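Oligopeptide-binding protein oppA (Lactococcus lactis, PDB 3DRF) binds oligopeptides in a voluminous cavity as part of the OppABCDF ABC transporter, whose peptide uptake is essential for growth in milk. Local coordinates at residues V264-S268 / S269-D273; M448-N451 / S452-D455. All coordinates share one frame; numbering follows the deposited sequence.

Contact 1 ends one short helix and contact 2 begins another in the same chain. Contact 1 closes the C-terminal end of helix 263-268 and leads into strand 274-276. Contact 2 opens helix 450-458 and forms its first turn. Their centres are 27 Å apart and their nearest atoms about 16 Å, so they do not touch. The centre of contact 2 lies about 15 Å, and that of contact 1 about 28 Å, from the centre of the chain. Contact 2 borders the bound peptide through Phe450, Trp453 and Val454. Contact 1 lies beside strands 34-40 and 536-549. Contact 1 is structural packing at the helix end, and contact 2 touches the bound peptide.

Contact 1: residues V264-S268 / S269-D273; sequences VAALS and SSKYD
Ala266 O accepts from Lys271 N at 2.9 Å as helix 263-268 ends. The donor lies nearly along the axis of the carbonyl, as its C=O...N angle of 160° tells. Just inside this bond, Ser270 N reaches Leu267 O at 3.1 Å. These two bonds, with the positive phi of Ser270 (62°), make a Schellman motif. The inner bond is less regular at its acceptor, because the N-H comes from above the carbonyl plane. Leu267 O has a second donor in the hydroxyl of Tyr292.

One residue earlier, Ser269 N makes the last i to i+4 bond, to Ala265 O at 3.0 Å. The Ser269 hydroxyl turns back over the last turn, with OG between its own N and carbonyl carbon (chi1 74°). Ser269 OG lies 3.4 Å from Ala266 O, a weak bond, and 3.3 Å from Ala265 O; its proton is not settled between them. Ser268 O is served by a water, which donates to it and also bonds to Ser270 OG.

The apolar part is small. Ala266 CB meets the Tyr272 ring obliquely, 3.7 Å from Tyr272 CD2. Lys271 CG lies over one face of the same ring, toward its rim. The Tyr272 hydroxyl bonds to Glu256. Lys36 NZ bonds to Ser270 O.

The carbonyls of Ala265 to Ser268 thus each find a donor, in the turn or in a water, as the chain turns toward strand 274-276, at the edge of the mixed sheet, beside strand 34-40.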
ATOM      1  N   VAL A 264      -4.969 -16.449 -17.951  1.00  9.91           N
ATOM      2  CA  VAL A 264      -6.189 -16.765 -18.714  1.00 10.07           C
ATOM      3  C   VAL A 264      -6.297 -18.299 -18.989  1.00  9.67           C
ATOM      4  O   VAL A 264      -7.303 -18.861 -18.839  1.00  9.56           O
ATOM      5  CB  VAL A 264      -6.290 -15.884 -20.032  1.00 10.11           C
ATOM      6  CG1 VAL A 264      -7.442 -16.383 -20.901  1.00 10.22           C
ATOM      7  CG2 VAL A 264      -6.463 -14.422 -19.633  1.00 12.05           C
ATOM      8  N   ALA A 265      -5.194 -18.908 -19.362  1.00  9.48           N
ATOM      9  CA  ALA A 265      -5.158 -20.347 -19.642  1.00  9.81           C
ATOM     10  C   ALA A 265      -5.502 -21.107 -18.341  1.00  9.89           C
ATOM     11  O   ALA A 265      -6.123 -22.118 -18.384  1.00  9.50           O
ATOM     12  CB  ALA A 265      -3.734 -20.755 -20.138  1.00 10.23           C
ATOM     13  N   ALA A 266      -5.060 -20.602 -17.193  1.00  9.24           N
ATOM     14  CA  ALA A 266      -5.393 -21.233 -15.901  1.00  9.87           C
ATOM     15  C   ALA A 266      -6.876 -21.197 -15.613  1.00  9.91           C
ATOM     16  O   ALA A 266      -7.402 -22.113 -15.074  1.00 11.97           O
ATOM     17  CB  ALA A 266      -4.594 -20.559 -14.741  1.00 10.40           C
ATOM     18  N   LEU A 267      -7.545 -20.130 -15.999  1.00  9.59           N
ATOM     19  CA  LEU A 267      -8.981 -20.091 -15.894  1.00 10.06           C
ATOM     20  C   LEU A 267      -9.653 -21.016 -16.918  1.00 10.86           C
ATOM     21  O   LEU A 267     -10.570 -21.689 -16.568  1.00 11.90           O
ATOM     22  CB  LEU A 267      -9.508 -18.660 -16.098  1.00  9.71           C
ATOM     23  CG  LEU A 267      -9.023 -17.618 -15.056  1.00  9.62           C
ATOM     24  CD1 LEU A 267      -9.349 -16.176 -15.569  1.00 11.66           C
ATOM     25  CD2 LEU A 267      -9.726 -17.891 -13.721  1.00 10.60           C
ATOM     26  N   SER A 268      -9.158 -21.050 -18.146  1.00 10.67           N
ATOM     27  CA  SER A 268      -9.745 -21.910 -19.167  1.00 10.80           C
ATOM     28  C   SER A 268      -9.646 -23.405 -18.775  1.00 11.52           C
ATOM     29  O   SER A 268     -10.481 -24.166 -19.098  1.00 13.04           O
ATOM     30  CB  SER A 268      -9.086 -21.646 -20.528  1.00 10.94           C
ATOM     31  OG  SER A 268      -9.285 -20.327 -20.929  1.00 11.70           O
ATOM     32  N   SER A 269      -8.600 -23.766 -18.081  1.00 11.18           N
ATOM     33  CA  SER A 269      -8.381 -25.175 -17.695  1.00 12.32           C
ATOM     34  C   SER A 269      -8.916 -25.488 -16.272  1.00 12.92           C
ATOM     35  O   SER A 269      -8.757 -26.566 -15.783  1.00 13.35           O
ATOM     36  CB  SER A 269      -6.899 -25.467 -17.767  1.00 12.77           C
ATOM     37  OG  SER A 269      -6.183 -24.892 -16.690  1.00 14.09           O
ATOM     38  N   SER A 270      -9.518 -24.502 -15.620  1.00 13.38           N
ATOM     39  CA  SER A 270     -10.033 -24.657 -14.228  1.00 14.67           C
ATOM     40  C   SER A 270      -8.955 -24.980 -13.209  1.00 14.38           C
ATOM     41  O   SER A 270      -9.223 -25.609 -12.214  1.00 15.62           O
ATOM     42  CB  SER A 270     -11.147 -25.723 -14.185  1.00 15.67           C
ATOM     43  OG  SER A 270     -12.318 -25.267 -14.774  1.00 19.06           O
ATOM     44  N   LYS A 271      -7.754 -24.534 -13.448  1.00 13.81           N
ATOM     45  CA  LYS A 271      -6.670 -24.689 -12.501  1.00 13.88           C
ATOM     46  C   LYS A 271      -6.942 -23.938 -11.169  1.00 14.25           C
ATOM     47  O   LYS A 271      -6.542 -24.397 -10.127  1.00 14.77           O
ATOM     48  CB  LYS A 271      -5.363 -24.212 -13.116  1.00 14.63           C
ATOM     49  CG  LYS A 271      -4.060 -24.416 -12.288  1.00 16.07           C
ATOM     50  CD  LYS A 271      -2.835 -24.126 -13.125  1.00 18.58           C
ATOM     51  CE  LYS A 271      -1.569 -24.005 -12.313  1.00 20.02           C
ATOM     52  NZ  LYS A 271      -1.193 -25.262 -11.858  1.00 21.78           N
ATOM     53  N   TYR A 272      -7.635 -22.805 -11.259  1.00 13.31           N
ATOM     54  CA  TYR A 272      -8.029 -22.000 -10.089  1.00 12.97           C
ATOM     55  C   TYR A 272      -9.514 -21.721 -10.097  1.00 13.07           C
ATOM     56  O   TYR A 272     -10.060 -21.457 -11.138  1.00 14.74           O
ATOM     57  CB  TYR A 272      -7.224 -20.691 -10.038  1.00 12.75           C
ATOM     58  CG  TYR A 272      -5.729 -20.963  -9.977  1.00 11.71           C
ATOM     59  CD1 TYR A 272      -5.161 -21.588  -8.858  1.00 11.85           C
ATOM     60  CD2 TYR A 272      -4.874 -20.608 -11.002  1.00 12.21           C
ATOM     61  CE1 TYR A 272      -3.847 -21.830  -8.796  1.00 11.83           C
ATOM     62  CE2 TYR A 272      -3.536 -20.882 -10.923  1.00 12.10           C
ATOM     63  CZ  TYR A 272      -3.026 -21.483  -9.821  1.00 12.33           C
ATOM     64  OH  TYR A 272      -1.695 -21.771  -9.718  1.00 15.13           O
ATOM     65  N   ASP A 273     -10.133 -21.739  -8.945  1.00 12.35           N
ATOM     66  CA  ASP A 273     -11.505 -21.304  -8.763  1.00 12.37           C
ATOM     67  C   ASP A 273     -11.635 -19.794  -8.779  1.00 11.70           C
ATOM     68  O   ASP A 273     -12.623 -19.266  -9.214  1.00 11.83           O
ATOM     69  CB  ASP A 273     -12.092 -21.834  -7.450  1.00 12.42           C
ATOM     70  CG  ASP A 273     -12.140 -23.338  -7.393  1.00 13.24           C
ATOM     71  OD1 ASP A 273     -12.810 -23.893  -8.275  1.00 16.31           O
ATOM     72  OD2 ASP A 273     -11.573 -23.947  -6.510  1.00 12.77           O
TER
HETATM   73  O   HOH W   1     -11.804 -26.175 -17.584  1.00 35.24           O

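Contact 2: residues M448-N451 / S452-D455; sequences MEFN and SWVD
Glu449 caps the start of helix 450-458 by folding its carboxylate back onto the first turn. Glu449 OE1 accepts from Ser452 N at 2.8 Å, and Glu449 OE2 accepts from Asn451 N at 3.0 Å. Both N-H groups arrive from above the carboxylate plane. The chain of Glu449 leaves extended and then bends at chi2 (-89°), which brings the two oxygens over the helix end. Glu449 OE2 is also bonded to the Ser43 hydroxyl.

Backbone bonds carry the helix on from there. Trp453 N bonds to Glu449 O, Val454 N to Phe450 O, and Asp455 N to Asn451 O. A water donates to Asn451 O and to Asp455 OD1, so this carbonyl serves two donors. Asn451 ND2 bonds to Pro44 O.

The remaining contacts are apolar and aromatic. Val454 CG2 sits over one face of the Phe450 ring in a CH-pi contact, 3.9 Å from the ring centroid and 20° off its normal. Phe450 CE1 and Trp453 CE3 are 4.3 Å apart. Met448 SD lies at the edge of the Trp453 indole, 4.9 Å from the centroid of the five-membered ring, a Met-aromatic contact. Met448 SD also packs 3.8 Å from Trp453 CB. The indole is placed further by Trp453 NE1 bonding to Thr469 and by a cation-pi contact with Arg416.

Phe450 packs on the backbone of the bound peptide, and Trp453 and Val454 each touch an apolar side chain of it. The negative carboxylate beside the N-H groups would suit the helix dipole, while Phe450, Trp453 and Val454 probably give this part of the cavity an apolar surface.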
ATOM      1  N   MET A 448      12.176  -3.330 -14.589  1.00  8.54           N
ATOM      2  CA  MET A 448      12.689  -3.797 -13.302  1.00  8.97           C
ATOM      3  C   MET A 448      11.715  -4.768 -12.633  1.00  8.98           C
ATOM      4  O   MET A 448      10.560  -4.490 -12.508  1.00  9.64           O
ATOM      5  CB  MET A 448      12.922  -2.569 -12.389  1.00  9.09           C
ATOM      6  CG  MET A 448      13.712  -2.930 -11.102  1.00 10.61           C
ATOM      7  SD  MET A 448      14.183  -1.492 -10.123  1.00 12.33           S
ATOM      8  CE  MET A 448      15.492  -0.814 -11.159  1.00 14.12           C
ATOM      9  N   GLU A 449      12.231  -5.895 -12.196  1.00  8.97           N
ATOM     10  CA  GLU A 449      11.446  -6.916 -11.447  1.00  8.98           C
ATOM     11  C   GLU A 449      10.920  -6.319 -10.100  1.00  8.43           C
ATOM     12  O   GLU A 449      11.576  -5.542  -9.452  1.00  8.89           O
ATOM     13  CB  GLU A 449      12.351  -8.152 -11.201  1.00 10.33           C
ATOM     14  CG  GLU A 449      11.649  -9.340 -10.494  1.00 11.12           C
ATOM     15  CD  GLU A 449      11.718  -9.278  -8.975  1.00 11.95           C
ATOM     16  OE1 GLU A 449      12.680  -8.735  -8.454  1.00 12.62           O
ATOM     17  OE2 GLU A 449      10.811  -9.794  -8.369  1.00 12.64           O
ATOM     18  N   PHE A 450       9.711  -6.707  -9.760  1.00  8.70           N
ATOM     19  CA  PHE A 450       8.986  -6.070  -8.654  1.00  8.71           C
ATOM     20  C   PHE A 450       9.669  -6.135  -7.256  1.00  8.95           C
ATOM     21  O   PHE A 450       9.817  -5.148  -6.628  1.00  9.13           O
ATOM     22  CB  PHE A 450       7.561  -6.600  -8.571  1.00  9.20           C
ATOM     23  CG  PHE A 450       6.765  -6.021  -7.403  1.00  9.37           C
ATOM     24  CD1 PHE A 450       6.329  -4.693  -7.376  1.00 10.59           C
ATOM     25  CD2 PHE A 450       6.459  -6.812  -6.333  1.00 11.18           C
ATOM     26  CE1 PHE A 450       5.583  -4.207  -6.269  1.00 11.52           C
ATOM     27  CE2 PHE A 450       5.714  -6.329  -5.264  1.00 12.37           C
ATOM     28  CZ  PHE A 450       5.289  -5.034  -5.237  1.00 12.48           C
ATOM     29  N   ASN A 451      10.085  -7.329  -6.833  1.00  9.04           N
ATOM     30  CA  ASN A 451      10.729  -7.445  -5.520  1.00  9.54           C
ATOM     31  C   ASN A 451      12.031  -6.617  -5.473  1.00  9.63           C
ATOM     32  O   ASN A 451      12.270  -5.979  -4.505  1.00  9.82           O
ATOM     33  CB  ASN A 451      10.979  -8.935  -5.139  1.00  9.68           C
ATOM     34  CG  ASN A 451       9.692  -9.735  -4.913  1.00 10.59           C
ATOM     35  OD1 ASN A 451       8.667  -9.224  -4.566  1.00 10.80           O
ATOM     36  ND2 ASN A 451       9.795 -11.033  -5.128  1.00 10.66           N
ATOM     37  N   SER A 452      12.797  -6.634  -6.547  0.50  9.80           N
ATOM     38  CA  SER A 452      14.007  -5.811  -6.666  0.50 10.12           C
ATOM     39  C   SER A 452      13.672  -4.320  -6.552  0.50  9.49           C
ATOM     40  O   SER A 452      14.353  -3.562  -5.851  0.50  8.97           O
ATOM     41  CB  SER A 452      14.702  -6.085  -8.003  0.50 10.34           C
ATOM     42  OG  SER A 452      15.281  -7.378  -8.029  0.50 13.01           O
ATOM     43  N   TRP A 453      12.613  -3.919  -7.228  1.00  9.07           N
ATOM     44  CA  TRP A 453      12.175  -2.506  -7.210  1.00  8.18           C
ATOM     45  C   TRP A 453      11.794  -2.071  -5.781  1.00  8.22           C
ATOM     46  O   TRP A 453      12.167  -1.050  -5.344  1.00  7.93           O
ATOM     47  CB  TRP A 453      11.003  -2.331  -8.152  1.00  8.20           C
ATOM     48  CG  TRP A 453      10.422  -0.894  -8.175  1.00  7.65           C
ATOM     49  CD1 TRP A 453      10.828   0.137  -8.933  1.00  7.78           C
ATOM     50  CD2 TRP A 453       9.349  -0.429  -7.395  1.00  9.03           C
ATOM     51  NE1 TRP A 453      10.070   1.226  -8.683  1.00  8.81           N
ATOM     52  CE2 TRP A 453       9.135   0.916  -7.738  1.00  9.24           C
ATOM     53  CE3 TRP A 453       8.518  -1.027  -6.451  1.00 10.80           C
ATOM     54  CZ2 TRP A 453       8.142   1.703  -7.138  1.00  9.98           C
ATOM     55  CZ3 TRP A 453       7.525  -0.262  -5.874  1.00 11.83           C
ATOM     56  CH2 TRP A 453       7.336   1.102  -6.233  1.00 10.96           C
ATOM     57  N   VAL A 454      11.063  -2.913  -5.075  1.00  8.09           N
ATOM     58  CA  VAL A 454      10.669  -2.607  -3.699  1.00  8.23           C
ATOM     59  C   VAL A 454      11.930  -2.415  -2.831  1.00  8.52           C
ATOM     60  O   VAL A 454      12.022  -1.462  -2.089  1.00  8.47           O
ATOM     61  CB  VAL A 454       9.734  -3.684  -3.057  1.00  8.41           C
ATOM     62  CG1 VAL A 454       9.432  -3.308  -1.566  1.00 10.28           C
ATOM     63  CG2 VAL A 454       8.404  -3.769  -3.825  1.00  9.38           C
ATOM     64  N   ASP A 455      12.916  -3.305  -2.982  1.00  8.78           N
ATOM     65  CA  ASP A 455      14.201  -3.173  -2.234  1.00  9.53           C
ATOM     66  C   ASP A 455      14.863  -1.823  -2.586  1.00  8.85           C
ATOM     67  O   ASP A 455      15.332  -1.140  -1.741  1.00  8.63           O
ATOM     68  CB  ASP A 455      15.160  -4.346  -2.555  1.00 10.69           C
ATOM     69  CG  ASP A 455      14.708  -5.655  -1.960  1.00 14.59           C
ATOM     70  OD1 ASP A 455      13.896  -5.676  -1.042  1.00 18.22           O
ATOM     71  OD2 ASP A 455      15.181  -6.602  -2.517  1.00 17.95           O
TER
HETATM   72  O   HOH W   2      11.542  -7.109  -2.040  1.00 21.93           O